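Local coordinates for FKBP-type peptidyl-prolyl cis-trans isomerase FkpA (PDB 1Q6H), which catalyses the cis-trans isomerisation of peptidyl-prolyl bonds and also acts as a chaperone that helps proteins fold in the periplasm of Escherichia coli, at residues K17-D20 with Q21-Y25; K48-K51 with D52-I55; S87-A90 with K91-D95; G153-F156 with D157-Y160. All coordinates share one frame; numbering follows the deposited sequence.

Interaction 1 (K17-D20 with Q21-Y25); sequences KNDD and QKSAY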
ATOM      1  N   LYS A  17     -17.599  29.004   2.474  1.00 14.92           N
ATOM      2  CA  LYS A  17     -18.373  29.576   3.565  1.00 16.12           C
ATOM      3  C   LYS A  17     -18.192  28.833   4.885  1.00 15.74           C
ATOM      4  O   LYS A  17     -18.431  29.394   5.937  1.00 15.92           O
ATOM      5  CB  LYS A  17     -19.853  29.563   3.188  1.00 16.59           C
ATOM      6  CG  LYS A  17     -20.175  30.348   1.950  1.00 17.18           C
ATOM      7  CD  LYS A  17     -20.050  31.853   2.177  1.00 16.92           C
ATOM      8  CE  LYS A  17     -20.282  32.635   0.885  1.00 16.39           C
ATOM      9  NZ  LYS A  17     -19.395  32.124  -0.202  1.00 14.75           N
ATOM     10  N   ASN A  18     -17.778  27.574   4.826  1.00 16.27           N
ATOM     11  CA  ASN A  18     -17.625  26.772   6.026  1.00 16.23           C
ATOM     12  C   ASN A  18     -16.747  25.557   5.818  1.00 15.29           C
ATOM     13  O   ASN A  18     -16.386  25.222   4.681  1.00 14.18           O
ATOM     14  CB  ASN A  18     -19.005  26.348   6.546  1.00 17.61           C
ATOM     15  CG  ASN A  18     -19.828  25.617   5.495  1.00 17.94           C
ATOM     16  OD1 ASN A  18     -19.374  24.653   4.912  1.00 19.06           O
ATOM     17  ND2 ASN A  18     -21.063  26.071   5.278  1.00 18.79           N
ATOM     18  N   ASP A  19     -16.409  24.891   6.916  1.00 15.01           N
ATOM     19  CA  ASP A  19     -15.503  23.740   6.856  1.00 15.66           C
ATOM     20  C   ASP A  19     -16.063  22.586   6.013  1.00 15.14           C
ATOM     21  O   ASP A  19     -15.297  21.883   5.338  1.00 15.15           O
ATOM     22  CB  ASP A  19     -15.150  23.234   8.272  1.00 15.66           C
ATOM     23  CG  ASP A  19     -13.981  22.241   8.285  1.00 16.10           C
ATOM     24  OD1 ASP A  19     -12.906  22.547   7.721  1.00 16.47           O
ATOM     25  OD2 ASP A  19     -14.019  21.140   8.895  1.00 20.72           O
ATOM     26  N   ASP A  20     -17.371  22.374   6.062  1.00 13.72           N
ATOM     27  CA  ASP A  20     -17.984  21.291   5.292  1.00 13.47           C
ATOM     28  C   ASP A  20     -17.820  21.585   3.787  1.00 12.38           C
ATOM     29  O   ASP A  20     -17.687  20.665   2.971  1.00 12.48           O
ATOM     30  CB  ASP A  20     -19.445  21.074   5.678  1.00 14.71           C
ATOM     31  CG  ASP A  20     -19.615  20.312   7.027  1.00 15.26           C
ATOM     32  OD1 ASP A  20     -18.672  19.641   7.485  1.00 13.45           O
ATOM     33  OD2 ASP A  20     -20.682  20.315   7.679  1.00 17.17           O
ATOM     34  N   GLN A  21     -17.780  22.858   3.420  1.00 11.31           N
ATOM     35  CA  GLN A  21     -17.488  23.180   2.022  1.00 11.69           C
ATOM     36  C   GLN A  21     -15.972  23.073   1.771  1.00 10.64           C
ATOM     37  O   GLN A  21     -15.551  22.437   0.821  1.00  9.54           O
ATOM     38  CB  GLN A  21     -17.981  24.577   1.645  1.00 11.17           C
ATOM     39  CG  GLN A  21     -19.509  24.748   1.660  1.00 13.85           C
ATOM     40  CD  GLN A  21     -19.935  26.161   1.241  1.00 14.87           C
ATOM     41  OE1 GLN A  21     -19.090  27.023   0.990  1.00 19.70           O
ATOM     42  NE2 GLN A  21     -21.226  26.390   1.141  1.00 15.13           N
ATOM     43  N   LYS A  22     -15.171  23.681   2.646  1.00 10.81           N
ATOM     44  CA  LYS A  22     -13.752  23.815   2.412  1.00 10.31           C
ATOM     45  C   LYS A  22     -13.018  22.510   2.510  1.00 10.21           C
ATOM     46  O   LYS A  22     -12.203  22.181   1.651  1.00  9.50           O
ATOM     47  CB  LYS A  22     -13.143  24.830   3.379  1.00 10.31           C
ATOM     48  CG  LYS A  22     -11.791  25.368   2.918  1.00 11.63           C
ATOM     49  CD  LYS A  22     -11.273  26.490   3.825  1.00  9.96           C
ATOM     50  CE  LYS A  22      -9.892  26.936   3.385  1.00 11.15           C
ATOM     51  NZ  LYS A  22      -9.296  28.049   4.206  1.00  6.79           N
ATOM     52  N   SER A  23     -13.296  21.754   3.563  1.00  9.56           N
ATOM     53  CA  SER A  23     -12.654  20.470   3.731  1.00  9.98           C
ATOM     54  C   SER A  23     -13.056  19.522   2.584  1.00 10.74           C
ATOM     55  O   SER A  23     -12.251  18.732   2.135  1.00 10.31           O
ATOM     56  CB  SER A  23     -13.007  19.851   5.092  1.00 10.64           C
ATOM     57  OG  SER A  23     -12.335  20.474   6.159  1.00 10.40           O
ATOM     58  N   ALA A  24     -14.306  19.579   2.126  1.00 11.93           N
ATOM     59  CA  ALA A  24     -14.741  18.676   1.057  1.00 12.01           C
ATOM     60  C   ALA A  24     -13.933  19.016  -0.217  1.00 12.18           C
ATOM     61  O   ALA A  24     -13.416  18.122  -0.907  1.00 10.86           O
ATOM     62  CB  ALA A  24     -16.200  18.845   0.798  1.00 12.40           C
ATOM     63  N   TYR A  25     -13.808  20.313  -0.488  1.00 10.54           N
ATOM     64  CA  TYR A  25     -13.058  20.742  -1.652  1.00 10.34           C
ATOM     65  C   TYR A  25     -11.586  20.317  -1.567  1.00 10.19           C
ATOM     66  O   TYR A  25     -11.015  19.775  -2.514  1.00 10.11           O
ATOM     67  CB  TYR A  25     -13.195  22.226  -1.865  1.00 10.16           C
ATOM     68  CG  TYR A  25     -12.620  22.673  -3.164  1.00 10.52           C
ATOM     69  CD1 TYR A  25     -11.275  23.014  -3.263  1.00 10.82           C
ATOM     70  CD2 TYR A  25     -13.404  22.745  -4.308  1.00 11.21           C
ATOM     71  CE1 TYR A  25     -10.735  23.426  -4.461  1.00  9.81           C
ATOM     72  CE2 TYR A  25     -12.857  23.117  -5.527  1.00 11.05           C
ATOM     73  CZ  TYR A  25     -11.527  23.467  -5.590  1.00 10.80           C
ATOM     74  OH  TYR A  25     -10.956  23.879  -6.773  1.00 11.29           O
TER
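Asn18 takes the N-H of Gln21 twice, soundly on its side-chain OD1, 2.8 Å from Gln21 N, and weakly on its own carbonyl O. Asn18 is thus the N-cap of the helix that starts at Asp19. Its chi1 of 55° wedges CG between backbone N and carbonyl carbon and turns OD1 onto the first helical turn, where the N-H arrives nearly along the C=O axis. Asn18 O also accepts from Lys22 N at 2.8 Å. Gln21 answers by reaching backwards: extended beyond CG, it brings OE1 to 2.9 Å from Lys17 N, an almost straight N-H bond (170°) whose donor lies above the amide plane. The side chains of Asn18 and Gln21 cross at about a right angle, Gln21 CG 3.3 Å from Asn18 OD1. With an alanine in place of Gln21, Lys17 N would probably lose its acceptor and the residues before the cap would be held less firmly. One turn on, Ser23 OG donates to Asp19 OD1 at 2.7 Å, meeting it from above the carboxylate plane, while Ser23 N bonds to Asp19 O. Arg83 of the second subunit forms salt bridges with Asp19 OD2 and Asp20 OD1. The capped end of helix 19-43 therefore lies in the dimer interface, where Ser23 packs on Phe80 in helix 70-112 and Gln21 on Asp50, the cap of helix 51-62, both of the second subunit.

Interaction 2 (K48-K51 with D52-I55); sequences KLDK and DQLI
Asp52 offers its backbone N to Asp50 OD1 at 2.8 Å, but the bond is bent and weak; its CB also touches that oxygen. Its carboxylate OD2 stays 4.3 Å from Asp50 OD1, a like-charge approach that the N-H groups of the helix start would probably ease. Gln53 N gives OD1 a straighter bond at 3.2 Å (161°), coming from above the carboxylate plane. The methylene CG of Gln53 lies 3.8 Å from Asp50 CG, the carboxylate and amide planes being steeply inclined to each other. Chi1 of -179° points Asp50 CG opposite its own N, which lets one oxygen serve both donors. Leu54 N then bonds to Asp50 O at 3.1 Å, and its side chain packs on Met35 and Leu39 of helix 19-43. Ile55 N closes the next turn on the carbonyl of Lys51, whose side chain makes a cation-pi contact with Phe62 of the second subunit; the bond to Lys51 O is also 3.1 Å, with Ile55 CG1 resting 3.6 Å from that oxygen. An alanine in place of Asp50 would probably leave Asp52 N and Gln53 N without their side-chain acceptor and let the first turn fray. The arrangement is an aspartate N-cap, here starting helix 51-62 after a loop.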
ATOM      1  N   LYS A  48      -1.637   6.684 -22.064  1.00 12.30           N
ATOM      2  CA  LYS A  48      -2.309   7.957 -21.952  1.00 13.13           C
ATOM      3  C   LYS A  48      -3.800   7.676 -21.912  1.00 13.55           C
ATOM      4  O   LYS A  48      -4.449   7.575 -22.950  1.00 12.59           O
ATOM      5  CB  LYS A  48      -1.930   8.873 -23.133  1.00 14.52           C
ATOM      6  CG  LYS A  48      -0.493   9.413 -23.079  1.00 16.27           C
ATOM      7  CD  LYS A  48      -0.136  10.320 -24.284  1.00 18.14           C
ATOM      8  CE  LYS A  48       0.955  11.290 -23.911  1.00 19.89           C
ATOM      9  NZ  LYS A  48       1.556  12.002 -25.064  1.00 21.56           N
ATOM     10  N   LEU A  49      -4.310   7.483 -20.701  1.00 12.72           N
ATOM     11  CA  LEU A  49      -5.727   7.223 -20.488  1.00 13.89           C
ATOM     12  C   LEU A  49      -6.562   8.425 -20.896  1.00 14.03           C
ATOM     13  O   LEU A  49      -6.088   9.542 -20.911  1.00 13.48           O
ATOM     14  CB  LEU A  49      -5.983   6.913 -19.010  1.00 13.93           C
ATOM     15  CG  LEU A  49      -5.382   5.628 -18.460  1.00 14.81           C
ATOM     16  CD1 LEU A  49      -5.833   5.410 -17.028  1.00 15.66           C
ATOM     17  CD2 LEU A  49      -5.783   4.427 -19.287  1.00 16.46           C
ATOM     18  N   ASP A  50      -7.818   8.184 -21.229  1.00 14.79           N
ATOM     19  CA  ASP A  50      -8.707   9.235 -21.659  1.00 14.51           C
ATOM     20  C   ASP A  50      -9.261   9.963 -20.424  1.00 15.99           C
ATOM     21  O   ASP A  50     -10.041   9.389 -19.649  1.00 14.97           O
ATOM     22  CB  ASP A  50      -9.825   8.598 -22.456  1.00 15.69           C
ATOM     23  CG  ASP A  50     -10.809   9.604 -22.975  1.00 15.81           C
ATOM     24  OD1 ASP A  50     -11.165  10.535 -22.243  1.00 18.58           O
ATOM     25  OD2 ASP A  50     -11.289   9.528 -24.111  1.00 21.55           O
ATOM     26  N   LYS A  51      -8.843  11.210 -20.221  1.00 15.76           N
ATOM     27  CA  LYS A  51      -9.225  11.945 -19.019  1.00 17.00           C
ATOM     28  C   LYS A  51     -10.733  12.189 -18.908  1.00 17.14           C
ATOM     29  O   LYS A  51     -11.255  12.281 -17.808  1.00 17.02           O
ATOM     30  CB  LYS A  51      -8.422  13.264 -18.890  1.00 18.62           C
ATOM     31  CG  LYS A  51      -6.905  13.034 -18.724  1.00 20.15           C
ATOM     32  CD  LYS A  51      -6.083  14.297 -18.351  1.00 24.03           C
ATOM     33  CE  LYS A  51      -4.729  13.903 -17.677  1.00 24.75           C
ATOM     34  NZ  LYS A  51      -3.860  15.031 -17.181  1.00 25.24           N
ATOM     35  N   ASP A  52     -11.437  12.277 -20.033  1.00 17.57           N
ATOM     36  CA  ASP A  52     -12.874  12.565 -20.007  1.00 17.19           C
ATOM     37  C   ASP A  52     -13.630  11.382 -19.434  1.00 16.00           C
ATOM     38  O   ASP A  52     -14.568  11.535 -18.660  1.00 14.60           O
ATOM     39  CB  ASP A  52     -13.407  12.875 -21.406  1.00 18.16           C
ATOM     40  CG  ASP A  52     -12.970  14.253 -21.922  1.00 19.30           C
ATOM     41  OD1 ASP A  52     -12.929  15.234 -21.136  1.00 20.73           O
ATOM     42  OD2 ASP A  52     -12.675  14.435 -23.116  1.00 20.83           O
ATOM     43  N   GLN A  53     -13.198  10.198 -19.828  1.00 14.91           N
ATOM     44  CA  GLN A  53     -13.788   8.983 -19.338  1.00 14.50           C
ATOM     45  C   GLN A  53     -13.431   8.828 -17.878  1.00 13.63           C
ATOM     46  O   GLN A  53     -14.199   8.298 -17.109  1.00 12.76           O
ATOM     47  CB  GLN A  53     -13.266   7.788 -20.137  1.00 14.93           C
ATOM     48  CG  GLN A  53     -13.817   7.699 -21.527  1.00 16.11           C
ATOM     49  CD  GLN A  53     -15.281   7.321 -21.581  1.00 16.81           C
ATOM     50  OE1 GLN A  53     -15.851   6.855 -20.583  1.00 15.98           O
ATOM     51  NE2 GLN A  53     -15.891   7.482 -22.761  1.00 16.73           N
ATOM     52  N   LEU A  54     -12.239   9.258 -17.490  1.00 14.02           N
ATOM     53  CA  LEU A  54     -11.853   9.118 -16.089  1.00 14.50           C
ATOM     54  C   LEU A  54     -12.790   9.941 -15.208  1.00 14.40           C
ATOM     55  O   LEU A  54     -13.291   9.436 -14.224  1.00 11.53           O
ATOM     56  CB  LEU A  54     -10.388   9.470 -15.860  1.00 15.50           C
ATOM     57  CG  LEU A  54      -9.874   8.983 -14.502  1.00 17.35           C
ATOM     58  CD1 LEU A  54      -8.405   8.684 -14.477  1.00 19.89           C
ATOM     59  CD2 LEU A  54     -10.213  10.007 -13.447  1.00 19.12           C
ATOM     60  N   ILE A  55     -13.094  11.167 -15.615  1.00 13.57           N
ATOM     61  CA  ILE A  55     -14.003  12.000 -14.838  1.00 14.95           C
ATOM     62  C   ILE A  55     -15.450  11.460 -14.899  1.00 13.33           C
ATOM     63  O   ILE A  55     -16.162  11.533 -13.923  1.00 12.45           O
ATOM     64  CB  ILE A  55     -13.901  13.510 -15.244  1.00 16.64           C
ATOM     65  CG1 ILE A  55     -12.524  14.058 -14.901  1.00 18.64           C
ATOM     66  CG2 ILE A  55     -14.943  14.366 -14.499  1.00 18.49           C
ATOM     67  CD1 ILE A  55     -12.130  14.027 -13.404  1.00 20.98           C
TER

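Interaction 3 (S87-A90 with K91-D95); sequences SAQA and KMEKD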
ATOM      1  N   SER A  87       4.165  -2.470 -19.913  1.00 13.39           N
ATOM      2  CA  SER A  87       4.697  -1.251 -20.488  1.00 13.66           C
ATOM      3  C   SER A  87       5.969  -0.775 -19.764  1.00 13.25           C
ATOM      4  O   SER A  87       6.881  -0.233 -20.392  1.00 14.15           O
ATOM      5  CB  SER A  87       3.625  -0.156 -20.487  1.00 13.96           C
ATOM      6  OG  SER A  87       2.528  -0.511 -21.307  1.00 13.73           O
ATOM      7  N   ALA A  88       6.031  -0.981 -18.456  1.00 12.48           N
ATOM      8  CA  ALA A  88       7.190  -0.602 -17.701  1.00 11.94           C
ATOM      9  C   ALA A  88       8.372  -1.399 -18.230  1.00 11.30           C
ATOM     10  O   ALA A  88       9.452  -0.839 -18.450  1.00  8.39           O
ATOM     11  CB  ALA A  88       6.991  -0.880 -16.247  1.00 12.44           C
ATOM     12  N   GLN A  89       8.157  -2.693 -18.446  1.00 11.21           N
ATOM     13  CA  GLN A  89       9.257  -3.551 -18.905  1.00 11.79           C
ATOM     14  C   GLN A  89       9.667  -3.143 -20.314  1.00 10.88           C
ATOM     15  O   GLN A  89      10.845  -3.082 -20.621  1.00 10.04           O
ATOM     16  CB  GLN A  89       8.898  -5.029 -18.824  1.00 12.36           C
ATOM     17  CG  GLN A  89      10.009  -5.982 -19.301  1.00 14.13           C
ATOM     18  CD  GLN A  89      11.345  -5.751 -18.610  1.00 15.70           C
ATOM     19  OE1 GLN A  89      11.389  -5.314 -17.454  1.00 16.44           O
ATOM     20  NE2 GLN A  89      12.444  -6.056 -19.312  1.00 15.35           N
ATOM     21  N   ALA A  90       8.699  -2.837 -21.159  1.00 10.34           N
ATOM     22  CA  ALA A  90       9.018  -2.356 -22.493  1.00 12.41           C
ATOM     23  C   ALA A  90       9.915  -1.111 -22.454  1.00 14.17           C
ATOM     24  O   ALA A  90      10.897  -1.046 -23.195  1.00 12.73           O
ATOM     25  CB  ALA A  90       7.789  -2.067 -23.254  1.00 12.44           C
ATOM     26  N   LYS A  91       9.571  -0.133 -21.607  1.00 14.43           N
ATOM     27  CA  LYS A  91      10.357   1.108 -21.518  1.00 16.18           C
ATOM     28  C   LYS A  91      11.773   0.805 -21.071  1.00 15.65           C
ATOM     29  O   LYS A  91      12.718   1.389 -21.562  1.00 15.61           O
ATOM     30  CB  LYS A  91       9.734   2.103 -20.539  1.00 16.76           C
ATOM     31  CG  LYS A  91      10.603   3.334 -20.199  1.00 18.93           C
ATOM     32  CD  LYS A  91       9.864   4.265 -19.226  1.00 19.83           C
ATOM     33  CE  LYS A  91      10.770   5.294 -18.551  1.00 21.73           C
ATOM     34  NZ  LYS A  91      11.888   5.711 -19.416  1.00 21.54           N
HETATM   35  N   MSE A  92      11.903  -0.099 -20.114  1.00 15.91           N
HETATM   36  CA  MSE A  92      13.212  -0.498 -19.642  1.00 17.72           C
HETATM   37  C   MSE A  92      14.044  -1.014 -20.787  1.00 15.17           C
HETATM   38  O   MSE A  92      15.183  -0.556 -20.984  1.00 15.79           O
HETATM   39  CB  MSE A  92      13.082  -1.566 -18.571  1.00 18.53           C
HETATM   40  CG  MSE A  92      12.540  -0.984 -17.321  1.00 23.79           C
HETATM   41 SE   MSE A  92      13.909  -0.942 -15.979  1.00 29.91          SE
HETATM   42  CE  MSE A  92      13.359  -2.528 -15.122  1.00 28.37           C
ATOM     43  N   GLU A  93      13.465  -1.929 -21.564  1.00 13.08           N
ATOM     44  CA  GLU A  93      14.201  -2.556 -22.663  1.00 13.83           C
ATOM     45  C   GLU A  93      14.655  -1.535 -23.686  1.00 13.33           C
ATOM     46  O   GLU A  93      15.767  -1.619 -24.208  1.00 10.72           O
ATOM     47  CB  GLU A  93      13.366  -3.635 -23.384  1.00 15.44           C
ATOM     48  CG  GLU A  93      13.197  -4.922 -22.608  1.00 18.34           C
ATOM     49  CD  GLU A  93      14.455  -5.778 -22.533  1.00 20.45           C
ATOM     50  OE1 GLU A  93      15.371  -5.622 -23.376  1.00 23.56           O
ATOM     51  OE2 GLU A  93      14.516  -6.649 -21.631  1.00 22.02           O
ATOM     52  N   LYS A  94      13.776  -0.591 -23.976  1.00 12.51           N
ATOM     53  CA  LYS A  94      14.061   0.414 -24.973  1.00 14.33           C
ATOM     54  C   LYS A  94      15.172   1.318 -24.444  1.00 13.54           C
ATOM     55  O   LYS A  94      16.105   1.621 -25.182  1.00 14.16           O
ATOM     56  CB  LYS A  94      12.828   1.247 -25.324  1.00 14.70           C
ATOM     57  CG  LYS A  94      13.156   2.312 -26.364  1.00 16.63           C
ATOM     58  CD  LYS A  94      11.966   3.152 -26.792  1.00 18.40           C
ATOM     59  CE  LYS A  94      12.417   4.401 -27.542  1.00 20.29           C
ATOM     60  NZ  LYS A  94      13.611   4.151 -28.410  1.00 20.81           N
ATOM     61  N   ASP A  95      15.068   1.722 -23.184  1.00 13.16           N
ATOM     62  CA  ASP A  95      16.079   2.592 -22.595  1.00 13.97           C
ATOM     63  C   ASP A  95      17.398   1.814 -22.566  1.00 13.98           C
ATOM     64  O   ASP A  95      18.447   2.346 -22.884  1.00 13.58           O
ATOM     65  CB  ASP A  95      15.689   3.040 -21.194  1.00 13.72           C
ATOM     66  CG  ASP A  95      14.515   4.031 -21.177  1.00 15.40           C
ATOM     67  OD1 ASP A  95      14.117   4.555 -22.249  1.00 16.72           O
ATOM     68  OD2 ASP A  95      13.921   4.320 -20.104  1.00 14.48           O
TER
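Glu93 folds back along the helix onto Gln89, four residues earlier. Its CB rests 3.6 Å from Ala90 O. CG comes next, equally 3.6 Å from Gln89 O and from Gln89 NE2, touching backbone and side chain of one residue together. CG lies anti to the carbonyl carbon, and a bend at chi2 (-73°) curls the chain back; CD follows, 3.8 Å from Gln89 NE2. At the tip OE2 lies 3.2 Å from Gln89 NE2, the amide and carboxylate planes turned 65° apart, while the other oxygen, OE1, forms a salt bridge with Lys202. Gln89 meets the glutamate halfway through its own bend at chi2. Beneath the side chains, Glu93 N bonds to Gln89 O at 3.0 Å, and the backbone N of Lys91, Met92 and Lys94 bonds in the same i to i+4 way to the backbone O of Ser87, Ala88 and Ala90. Met92, a selenomethionine, lays CG 3.3 Å from Ala88 O and brings its methyl CE to the oxygen OE1 of Gln89, the two side chains crossing at about a right angle. Within 91-95, Lys91 NZ bonds to Asp95 OD2 at 2.6 Å on the syn lone pair, an i to i+4 salt bridge; Lys94 repeats the spacing with Asp98. That spacing puts charged pairs on neighbouring turns, here along the surface of helix 70-112. The helix runs from the amino-terminal domain to the FKBP domain, and the salt bridge of Glu93 with Lys202 joins it to the latter.

Interaction 4 (G153-F156 with D157-Y160); sequences GKEF and DNSY
The Glu155 carboxylate and the Asn158 side-chain amide stand nearly perpendicular, their planes 82° apart. Asn158 ND2 lies above the Glu155 carboxylate plane, 3.3 Å from both OE1 and OE2, two weak hydrogen bonds. The other end of the amide, OD1, sits at the edge of the Tyr160 ring, in its plane, and takes a weak bond from Tyr160 N; Ser159 OG lies on one face of that ring, offset toward its rim. Phe156 CG stands 3.5 Å from Asp157 N, which approaches the ring obliquely, and the ring meets Phe216 at about a right angle. Phe156 and Asp157 both face Gly148 in a classic beta bulge of the hairpin formed by strands 141-150 and 155-158. The bulge breaks the alternation and brings Glu155 and Asn158 to one side; with CG anti to N in both (chi1 -176°), carboxylate and amide reach each other obliquely. Asp157 OD2 bonds to the hydroxyl of Tyr146, and OD1 pairs with Arg162. In FKBP relatives the corresponding Phe-Asp pair lines the proline-binding pocket, and it probably does so here. In the Glu155-Asn158 link one donor nitrogen is shared by two oxygens of an anion, without a countercharge from the amide, so the link is probably weak.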
ATOM      1  N   GLY A 153      26.011  14.471 -19.007  1.00 16.37           N
ATOM      2  CA  GLY A 153      26.500  15.468 -18.072  1.00 17.03           C
ATOM      3  C   GLY A 153      25.834  15.447 -16.711  1.00 17.23           C
ATOM      4  O   GLY A 153      26.272  16.132 -15.786  1.00 17.02           O
ATOM      5  N   LYS A 154      24.755  14.685 -16.600  1.00 17.73           N
ATOM      6  CA  LYS A 154      24.012  14.593 -15.357  1.00 18.45           C
ATOM      7  C   LYS A 154      24.894  14.008 -14.269  1.00 16.75           C
ATOM      8  O   LYS A 154      25.321  12.884 -14.350  1.00 15.02           O
ATOM      9  CB  LYS A 154      22.781  13.712 -15.551  1.00 19.81           C
ATOM     10  CG  LYS A 154      21.598  14.067 -14.698  1.00 23.58           C
ATOM     11  CD  LYS A 154      21.842  13.872 -13.237  1.00 26.22           C
ATOM     12  CE  LYS A 154      20.506  13.908 -12.496  1.00 28.67           C
ATOM     13  NZ  LYS A 154      20.679  14.092 -11.025  1.00 30.79           N
ATOM     14  N   GLU A 155      25.135  14.785 -13.228  1.00 17.14           N
ATOM     15  CA  GLU A 155      25.935  14.341 -12.107  1.00 17.42           C
ATOM     16  C   GLU A 155      25.134  13.372 -11.243  1.00 16.19           C
ATOM     17  O   GLU A 155      24.061  13.706 -10.779  1.00 17.39           O
ATOM     18  CB  GLU A 155      26.354  15.572 -11.321  1.00 19.09           C
ATOM     19  CG  GLU A 155      27.287  15.341 -10.160  1.00 21.68           C
ATOM     20  CD  GLU A 155      27.740  16.651  -9.556  1.00 23.44           C
ATOM     21  OE1 GLU A 155      28.592  17.335 -10.157  1.00 26.71           O
ATOM     22  OE2 GLU A 155      27.223  17.012  -8.496  1.00 27.30           O
ATOM     23  N   PHE A 156      25.631  12.156 -11.040  1.00 15.66           N
ATOM     24  CA  PHE A 156      24.907  11.205 -10.205  1.00 15.01           C
ATOM     25  C   PHE A 156      25.565  10.970  -8.838  1.00 16.18           C
ATOM     26  O   PHE A 156      24.914  10.475  -7.912  1.00 14.74           O
ATOM     27  CB  PHE A 156      24.667   9.894 -10.941  1.00 15.91           C
ATOM     28  CG  PHE A 156      25.932   9.151 -11.327  1.00 15.25           C
ATOM     29  CD1 PHE A 156      26.578   8.337 -10.416  1.00 15.45           C
ATOM     30  CD2 PHE A 156      26.449   9.253 -12.595  1.00 14.50           C
ATOM     31  CE1 PHE A 156      27.713   7.662 -10.762  1.00 16.23           C
ATOM     32  CE2 PHE A 156      27.593   8.573 -12.943  1.00 16.16           C
ATOM     33  CZ  PHE A 156      28.219   7.773 -12.039  1.00 16.98           C
ATOM     34  N   ASP A 157      26.838  11.337  -8.701  1.00 16.91           N
ATOM     35  CA  ASP A 157      27.544  11.176  -7.424  1.00 17.51           C
ATOM     36  C   ASP A 157      28.735  12.127  -7.422  1.00 17.54           C
ATOM     37  O   ASP A 157      29.371  12.328  -8.465  1.00 18.54           O
ATOM     38  CB  ASP A 157      27.957   9.716  -7.245  1.00 17.06           C
ATOM     39  CG  ASP A 157      28.485   9.392  -5.844  1.00 19.18           C
ATOM     40  OD1 ASP A 157      28.417  10.210  -4.905  1.00 18.20           O
ATOM     41  OD2 ASP A 157      29.031   8.182  -5.703  1.00 15.48           O
ATOM     42  N   ASN A 158      29.032  12.726  -6.268  1.00 16.63           N
ATOM     43  CA  ASN A 158      30.087  13.751  -6.155  1.00 15.33           C
ATOM     44  C   ASN A 158      30.587  13.802  -4.718  1.00 14.68           C
ATOM     45  O   ASN A 158      29.982  14.445  -3.859  1.00 12.97           O
ATOM     46  CB  ASN A 158      29.524  15.113  -6.571  1.00 15.44           C
ATOM     47  CG  ASN A 158      30.566  16.231  -6.570  1.00 17.36           C
ATOM     48  OD1 ASN A 158      31.594  16.159  -5.903  1.00 15.19           O
ATOM     49  ND2 ASN A 158      30.261  17.311  -7.317  1.00 20.02           N
ATOM     50  N   SER A 159      31.698  13.123  -4.454  1.00 12.74           N
ATOM     51  CA  SER A 159      32.218  13.024  -3.087  1.00 11.92           C
ATOM     52  C   SER A 159      32.537  14.361  -2.426  1.00 11.93           C
ATOM     53  O   SER A 159      32.407  14.512  -1.201  1.00 10.75           O
ATOM     54  CB  SER A 159      33.474  12.157  -3.094  1.00 12.22           C
ATOM     55  OG  SER A 159      34.548  12.824  -3.754  1.00 12.40           O
ATOM     56  N   TYR A 160      32.974  15.322  -3.237  1.00 11.99           N
ATOM     57  CA  TYR A 160      33.430  16.615  -2.756  1.00 13.21           C
ATOM     58  C   TYR A 160      32.317  17.250  -1.971  1.00 13.24           C
ATOM     59  O   TYR A 160      32.528  17.890  -0.929  1.00 13.32           O
ATOM     60  CB  TYR A 160      33.824  17.532  -3.941  1.00 14.48           C
ATOM     61  CG  TYR A 160      34.990  17.037  -4.795  1.00 15.55           C
ATOM     62  CD1 TYR A 160      36.296  17.323  -4.436  1.00 18.39           C
ATOM     63  CD2 TYR A 160      34.782  16.286  -5.961  1.00 17.71           C
ATOM     64  CE1 TYR A 160      37.365  16.878  -5.188  1.00 17.97           C
ATOM     65  CE2 TYR A 160      35.846  15.828  -6.723  1.00 17.11           C
ATOM     66  CZ  TYR A 160      37.139  16.137  -6.330  1.00 19.77           C
ATOM     67  OH  TYR A 160      38.238  15.716  -7.047  1.00 22.10           O
TER

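All four contacts are local, each within one unbroken run of chain, so none closes a loop; they follow in series, and none nests in or crosses another. Interaction 1 opens helix 19-43 and interaction 2 opens helix 51-62 after the intervening loop; their centres are 27 Å apart, yet both helix starts touch the second subunit. Interaction 3 lies midway along helix 70-112, its nearest atoms about 8 Å from those of interaction 2, on the way out of the dimerising part. Interaction 4 belongs to the FKBP domain, in the hairpin of strands 141-150 and 155-158, its centre 25 Å from that of interaction 3.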